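Local coordinates for In2-1 family protein, glutathione transferase lambda3 (PDB 4PQI) that binds glutathione and probably acts as a thiol transferase, a monomeric GST of the Lambda class specific to terrestrial plants, at residues A4-L15 with W48-Q57. Numbering follows the deposited sequence.
With CA (calcium ion), chain E.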
# COMPACT_ATOMS: atom_id res chain seq x y z
N ALA A 4 11.36 -3.05 -13.55
CA ALA A 4 11.12 -2.78 -12.14
C ALA A 4 11.63 -3.94 -11.28
O ALA A 4 12.14 -3.74 -10.17
CB ALA A 4 9.65 -2.53 -11.88
N SER A 5 11.49 -5.15 -11.81
CA SER A 5 11.95 -6.35 -11.11
C SER A 5 13.47 -6.40 -10.97
O SER A 5 13.99 -6.84 -9.94
CB SER A 5 11.44 -7.61 -11.83
OG SER A 5 10.05 -7.77 -11.63
N ALA A 6 14.18 -5.95 -12.00
CA ALA A 6 15.63 -5.88 -11.96
C ALA A 6 16.11 -4.89 -10.90
O ALA A 6 17.15 -5.10 -10.27
CB ALA A 6 16.18 -5.51 -13.33
N LEU A 7 15.34 -3.82 -10.70
CA LEU A 7 15.73 -2.72 -9.81
C LEU A 7 15.40 -3.02 -8.34
O LEU A 7 15.95 -2.41 -7.43
CB LEU A 7 15.05 -1.43 -10.28
CG LEU A 7 15.66 -0.08 -9.92
CD1 LEU A 7 17.15 -0.03 -10.27
CD2 LEU A 7 14.90 1.03 -10.65
N ASP A 8 14.50 -3.99 -8.14
CA ASP A 8 14.01 -4.42 -6.83
C ASP A 8 15.13 -4.96 -5.93
O ASP A 8 15.87 -5.85 -6.33
CB ASP A 8 12.96 -5.51 -7.07
CG ASP A 8 12.18 -5.88 -5.83
OD1 ASP A 8 12.49 -5.40 -4.72
OD2 ASP A 8 11.24 -6.69 -5.98
N LYS A 9 15.25 -4.44 -4.72
CA LYS A 9 16.32 -4.88 -3.83
C LYS A 9 15.83 -5.79 -2.70
O LYS A 9 16.57 -6.10 -1.77
CB LYS A 9 17.10 -3.68 -3.26
CG LYS A 9 18.18 -3.12 -4.19
CD LYS A 9 19.35 -4.07 -4.29
CE LYS A 9 20.40 -3.56 -5.26
NZ LYS A 9 21.52 -4.53 -5.40
N SER A 10 14.58 -6.23 -2.81
CA SER A 10 13.97 -7.07 -1.78
C SER A 10 14.52 -8.48 -1.80
O SER A 10 14.97 -8.97 -2.84
CB SER A 10 12.45 -7.13 -1.96
OG SER A 10 12.12 -7.88 -3.12
N VAL A 11 14.48 -9.13 -0.65
CA VAL A 11 14.79 -10.55 -0.55
C VAL A 11 13.62 -11.27 0.14
O VAL A 11 12.82 -10.63 0.84
CB VAL A 11 16.10 -10.77 0.24
CG1 VAL A 11 17.29 -10.22 -0.54
CG2 VAL A 11 16.02 -10.13 1.63
N PRO A 12 13.50 -12.59 -0.08
CA PRO A 12 12.53 -13.41 0.66
C PRO A 12 12.68 -13.18 2.15
O PRO A 12 13.80 -13.05 2.65
CB PRO A 12 12.93 -14.84 0.28
CG PRO A 12 13.48 -14.71 -1.07
CD PRO A 12 14.18 -13.37 -1.12
N GLU A 13 11.56 -13.10 2.86
CA GLU A 13 11.59 -12.75 4.26
C GLU A 13 10.69 -13.66 5.09
O GLU A 13 9.54 -13.90 4.74
CB GLU A 13 11.18 -11.30 4.43
CG GLU A 13 11.24 -10.78 5.84
CD GLU A 13 10.92 -9.30 5.90
OE1 GLU A 13 11.14 -8.69 6.97
OE2 GLU A 13 10.43 -8.75 4.89
N LYS A 14 11.23 -14.19 6.19
CA LYS A 14 10.43 -14.92 7.16
C LYS A 14 9.57 -13.93 7.96
O LYS A 14 10.07 -12.91 8.44
CB LYS A 14 11.36 -15.71 8.08
CG LYS A 14 10.64 -16.53 9.13
CD LYS A 14 9.80 -17.62 8.49
CE LYS A 14 9.30 -18.59 9.54
NZ LYS A 14 8.79 -17.87 10.74
N LEU A 15 8.28 -14.22 8.09
CA LEU A 15 7.36 -13.34 8.80
C LEU A 15 7.07 -13.85 10.22
O LEU A 15 6.68 -15.00 10.39
CB LEU A 15 6.05 -13.20 8.02
CG LEU A 15 6.20 -12.48 6.67
CD1 LEU A 15 4.85 -12.28 5.98
CD2 LEU A 15 6.91 -11.14 6.86
N TRP A 48 5.16 -1.27 3.63
CA TRP A 48 5.79 -2.58 3.50
C TRP A 48 6.47 -2.79 2.14
O TRP A 48 7.64 -3.18 2.07
CB TRP A 48 4.74 -3.65 3.76
CG TRP A 48 5.26 -5.04 3.94
CD1 TRP A 48 6.56 -5.46 3.88
CD2 TRP A 48 4.47 -6.21 4.18
NE1 TRP A 48 6.62 -6.82 4.09
CE2 TRP A 48 5.35 -7.30 4.28
CE3 TRP A 48 3.10 -6.44 4.34
CZ2 TRP A 48 4.91 -8.60 4.52
CZ3 TRP A 48 2.66 -7.72 4.58
CH2 TRP A 48 3.56 -8.79 4.66
N ILE A 49 5.73 -2.54 1.06
CA ILE A 49 6.27 -2.66 -0.29
C ILE A 49 7.46 -1.73 -0.50
O ILE A 49 8.47 -2.13 -1.10
CB ILE A 49 5.19 -2.31 -1.34
CG1 ILE A 49 3.96 -3.19 -1.15
CG2 ILE A 49 5.77 -2.42 -2.77
CD1 ILE A 49 2.69 -2.64 -1.83
N THR A 50 7.34 -0.49 -0.03
CA THR A 50 8.42 0.49 -0.17
C THR A 50 9.68 0.01 0.55
O THR A 50 10.78 0.07 -0.01
CB THR A 50 8.00 1.91 0.35
OG1 THR A 50 6.79 2.34 -0.28
CG2 THR A 50 9.08 2.92 0.05
N ARG A 51 9.52 -0.47 1.78
CA ARG A 51 10.61 -1.03 2.58
C ARG A 51 11.35 -2.13 1.82
O ARG A 51 12.59 -2.15 1.76
CB ARG A 51 10.04 -1.61 3.88
CG ARG A 51 11.00 -2.46 4.71
CD ARG A 51 10.22 -3.06 5.88
NE ARG A 51 10.94 -4.07 6.66
CZ ARG A 51 10.87 -5.38 6.47
NH1 ARG A 51 10.15 -5.90 5.48
NH2 ARG A 51 11.55 -6.19 7.26
N ASN A 52 10.56 -3.04 1.25
CA ASN A 52 11.08 -4.18 0.52
C ASN A 52 11.85 -3.74 -0.73
O ASN A 52 13.02 -4.10 -0.91
CB ASN A 52 9.93 -5.14 0.15
CG ASN A 52 9.31 -5.83 1.37
OD1 ASN A 52 9.78 -5.66 2.50
ND2 ASN A 52 8.26 -6.61 1.14
N PHE A 53 11.20 -2.95 -1.58
CA PHE A 53 11.82 -2.51 -2.83
C PHE A 53 13.16 -1.79 -2.64
O PHE A 53 14.13 -2.07 -3.35
CB PHE A 53 10.85 -1.64 -3.62
CG PHE A 53 11.27 -1.43 -5.04
CD1 PHE A 53 10.85 -2.30 -6.04
CD2 PHE A 53 12.10 -0.37 -5.39
CE1 PHE A 53 11.23 -2.12 -7.36
CE2 PHE A 53 12.50 -0.18 -6.71
CZ PHE A 53 12.06 -1.05 -7.69
N LYS A 54 13.23 -0.88 -1.68
CA LYS A 54 14.45 -0.12 -1.46
C LYS A 54 15.56 -0.95 -0.79
O LYS A 54 16.72 -0.51 -0.70
CB LYS A 54 14.16 1.18 -0.69
CG LYS A 54 13.17 2.11 -1.39
CD LYS A 54 13.06 3.49 -0.72
CE LYS A 54 14.38 4.24 -0.74
NZ LYS A 54 14.58 5.02 -2.00
N GLY A 55 15.21 -2.15 -0.35
CA GLY A 55 16.16 -3.07 0.26
C GLY A 55 16.38 -2.74 1.72
O GLY A 55 17.47 -2.93 2.23
N LEU A 56 15.33 -2.24 2.37
CA LEU A 56 15.44 -1.81 3.77
C LEU A 56 14.88 -2.81 4.79
O LEU A 56 14.48 -2.43 5.89
CB LEU A 56 14.76 -0.45 3.96
CG LEU A 56 15.25 0.67 3.04
CD1 LEU A 56 14.34 1.91 3.12
CD2 LEU A 56 16.68 1.04 3.37
N GLN A 57 14.87 -4.09 4.44
CA GLN A 57 14.26 -5.10 5.31
C GLN A 57 15.02 -5.32 6.62
O GLN A 57 14.40 -5.46 7.68
CB GLN A 57 14.07 -6.41 4.56
CG GLN A 57 13.07 -6.29 3.42
CD GLN A 57 13.21 -7.43 2.42
OE1 GLN A 57 14.03 -7.36 1.51
NE2 GLN A 57 12.43 -8.49 2.60
CA CA E . 19.41 -3.17 3.60
O HOH W 1 20.98 -4.54 5.25
O HOH W 2 18.15 -5.01 4.17
O HOH W 3 20.45 -4.18 1.57
O HOH W 4 20.21 -1.02 2.58
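Gln-57 reads the backbone of Val-11 with both ends of its amide: OE1 accepts from Val-11 N at 2.8 Å, in the carbonyl plane on a lone pair, while NE2 donates to Val-11 O at 2.8 Å, nearly straight. Glu-13 is worth following outward. Its CB lies 3.6 Å from Gln-57 NE2; CG, anti to the backbone N (chi1 -177°), runs past that same nitrogen (4.1 Å) and continues an extended chain that delivers the carboxylate to the guanidinium edge of Arg-51. There Glu-13 OE2 takes Arg-51 NH1 (2.9 Å) on its syn lone pair and OE1 takes NH2, an end-on, two-nitrogen salt bridge, the planes 21° apart. OE2 also receives the other N-H of Gln-57 NE2 from above the carboxylate plane, at 3.1 Å. With an alanine in place of Glu-13, the buried guanidinium of Arg-51 would probably lose its carboxylate mate and Gln-57 NE2 its second acceptor. Beyond it, Leu-15 CD1 meets the Trp-48 ring edge.

Toward the chain start, Asp-8 CA sits over a face of Phe-53, 4.0 Å from the ring centroid. Its OD1 takes Ser-10 N, an Asx turn, and Ser-10 OG from the same face of the carboxylate, while OD2 is held by Ala-220 N. Lys-9 N donates to Phe-53 O, two residues ahead of Gly-55, whose Schellman motif ends helix 42-54 and whose O binds calcium together with Glu-59. Two donors on Glu-13 OE2, with Arg-51 spanning both oxygens, would probably favour the ionised carboxylate and fix its rotation.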